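Local coordinates for RNA-binding protein Lsm (Halobacterium salinarum R1, PDB 6TFL), which probably binds RNA, as a ring-forming archaeal Sm-like protein that also binds uridine and calcium ions, at residues Val19-Lys24 against Val42-Glu47. Sequence-based numbering, arbitrary orientation.
Sequences VTVRLK and VVIEGE
The side chains of V19 and V21 meet those of V42 and I44 across the interior of the subunit, from strands whose short axes approach to 9.1 Å and run at 124° to each other, too far apart for backbone pairing and turned well away from antiparallel. Contact is therefore left to side chains, and all four are buried and branched at CB, a shape that suits both extended strands and an apolar, buried interior. I44 has the largest share, entering two of the three side-chain pairs. Its CG1 lies beside the backbone N (chi1 -54°) and sends CD1 out to the far strand, where the methyl meets V19 CG2 at 3.6 Å and V21 CG2 at 3.9 Å; one terminal methyl thus meets two valines two residues apart, with T20 between them. V21 has CG1 anti to the backbone N (chi1 -177°), which leaves CG2 beside that nitrogen and in contact with both residues opposite. The same methyl reaches V42 CG2, more loosely, at 4.2 Å. Being longer than valine, I44 has the extra carbon that lets CD1 reach both V19 and V21. T20 points its CB away from this core and hydrogen-bonds through OG1 to T30 OG1 on the outer side of its own sheet. The packing is that of an Sm fold, a small, strongly bent beta barrel: strand 18-23 lies between strands 28-30 and 57-61 in one sheet, strand 42-45 between 32-36 and 49-52 in the other. L33, touching V19, V42 and I44, and I52, touching V21 and V42, extend the apolar layer onto the two strands flanking 42-45.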
loop_
_atom_site.group_PDB
_atom_site.type_symbol
_atom_site.label_atom_id
_atom_site.label_comp_id
_atom_site.label_asym_id
_atom_site.label_seq_id
_atom_site.Cartn_x
_atom_site.Cartn_y
_atom_site.Cartn_z
ATOM N N VAL A 19 19.657 -15.148 -12.297
ATOM C CA VAL A 19 18.410 -14.448 -12.581
ATOM C C VAL A 19 18.725 -12.968 -12.732
ATOM O O VAL A 19 19.755 -12.479 -12.264
ATOM C CB VAL A 19 17.332 -14.630 -11.474
ATOM C CG1 VAL A 19 17.000 -16.102 -11.247
ATOM C CG2 VAL A 19 17.773 -13.966 -10.176
ATOM N N THR A 20 17.824 -12.252 -13.398
ATOM C CA THR A 20 17.893 -10.797 -13.463
ATOM C C THR A 20 16.629 -10.213 -12.853
ATOM O O THR A 20 15.512 -10.612 -13.204
ATOM C CB THR A 20 18.095 -10.293 -14.890
ATOM O OG1 THR A 20 19.362 -10.757 -15.357
ATOM C CG2 THR A 20 18.114 -8.770 -14.929
ATOM N N VAL A 21 16.825 -9.298 -11.914
ATOM C CA VAL A 21 15.753 -8.593 -11.232
ATOM C C VAL A 21 15.788 -7.144 -11.676
ATOM O O VAL A 21 16.837 -6.494 -11.599
ATOM C CB VAL A 21 15.909 -8.690 -9.709
ATOM C CG1 VAL A 21 14.735 -8.014 -9.019
ATOM C CG2 VAL A 21 16.021 -10.138 -9.300
ATOM N N ARG A 22 14.647 -6.636 -12.129
ATOM C CA ARG A 22 14.537 -5.256 -12.574
ATOM C C ARG A 22 13.644 -4.493 -11.604
ATOM O O ARG A 22 12.535 -4.940 -11.291
ATOM C CB ARG A 22 13.997 -5.192 -14.001
ATOM C CG ARG A 22 13.763 -3.779 -14.536
ATOM C CD ARG A 22 13.281 -3.817 -15.997
ATOM N NE ARG A 22 11.888 -3.385 -16.159
ATOM C CZ ARG A 22 11.003 -4.014 -16.930
ATOM N NH1 ARG A 22 11.371 -5.108 -17.595
ATOM N NH2 ARG A 22 9.752 -3.555 -17.036
ATOM N N LEU A 23 14.124 -3.344 -11.138
ATOM C CA LEU A 23 13.430 -2.546 -10.132
ATOM C C LEU A 23 12.641 -1.401 -10.758
ATOM O O LEU A 23 12.875 -1.007 -11.899
ATOM C CB LEU A 23 14.422 -1.999 -9.100
ATOM C CG LEU A 23 15.227 -3.097 -8.413
ATOM C CD1 LEU A 23 15.940 -2.529 -7.206
ATOM C CD2 LEU A 23 14.311 -4.249 -8.018
ATOM N N LYS A 24 11.699 -0.861 -9.978
ATOM C CA LYS A 24 10.853 0.223 -10.477
ATOM C C LYS A 24 11.669 1.440 -10.874
ATOM O O LYS A 24 11.268 2.177 -11.778
ATOM C CB LYS A 24 9.806 0.612 -9.437
ATOM C CG LYS A 24 8.822 -0.493 -9.153
ATOM C CD LYS A 24 7.793 -0.105 -8.111
ATOM C CE LYS A 24 6.860 -1.276 -7.877
ATOM N NZ LYS A 24 5.792 -0.920 -6.927
ATOM N N VAL A 42 13.988 -10.837 -2.471
ATOM C CA VAL A 42 14.921 -11.817 -3.008
ATOM C C VAL A 42 16.314 -11.510 -2.474
ATOM O O VAL A 42 16.631 -10.372 -2.105
ATOM C CB VAL A 42 14.926 -11.859 -4.562
ATOM C CG1 VAL A 42 13.577 -12.311 -5.098
ATOM C CG2 VAL A 42 15.299 -10.503 -5.160
ATOM N N VAL A 43 17.143 -12.554 -2.416
ATOM C CA VAL A 43 18.575 -12.425 -2.173
ATOM C C VAL A 43 19.308 -12.809 -3.457
ATOM O O VAL A 43 19.117 -13.914 -3.984
ATOM C CB VAL A 43 19.031 -13.298 -0.994
ATOM C CG1 VAL A 43 20.463 -12.954 -0.599
ATOM C CG2 VAL A 43 18.084 -13.145 0.186
ATOM N N ILE A 44 20.141 -11.900 -3.962
ATOM C CA ILE A 44 20.879 -12.082 -5.209
ATOM C C ILE A 44 22.368 -12.014 -4.891
ATOM O O ILE A 44 22.830 -11.042 -4.282
ATOM C CB ILE A 44 20.507 -11.009 -6.256
ATOM C CG1 ILE A 44 19.003 -10.951 -6.494
ATOM C CG2 ILE A 44 21.208 -11.276 -7.549
ATOM C CD1 ILE A 44 18.430 -12.221 -7.040
ATOM N N GLU A 45 23.121 -13.029 -5.325
ATOM C CA GLU A 45 24.565 -13.109 -5.092
ATOM C C GLU A 45 25.285 -13.230 -6.429
ATOM O O GLU A 45 25.192 -14.261 -7.106
ATOM C CB GLU A 45 24.920 -14.279 -4.175
ATOM C CG GLU A 45 24.242 -14.189 -2.814
ATOM C CD GLU A 45 24.779 -15.192 -1.794
ATOM O OE1 GLU A 45 24.165 -15.316 -0.700
ATOM O OE2 GLU A 45 25.810 -15.851 -2.084
ATOM N N GLY A 46 25.965 -12.157 -6.820
ATOM C CA GLY A 46 26.863 -12.169 -7.952
ATOM C C GLY A 46 28.272 -11.997 -7.435
ATOM O O GLY A 46 28.842 -12.931 -6.862
ATOM N N GLU A 47 28.843 -10.803 -7.598
ATOM C CA GLU A 47 30.117 -10.546 -6.941
ATOM C C GLU A 47 29.937 -10.189 -5.472
ATOM O O GLU A 47 30.854 -10.428 -4.676
ATOM C CB GLU A 47 30.907 -9.455 -7.675
ATOM C CG GLU A 47 32.312 -9.946 -8.079
ATOM C CD GLU A 47 33.060 -9.014 -9.029
ATOM O OE1 GLU A 47 34.307 -8.931 -8.907
ATOM O OE2 GLU A 47 32.412 -8.379 -9.894
#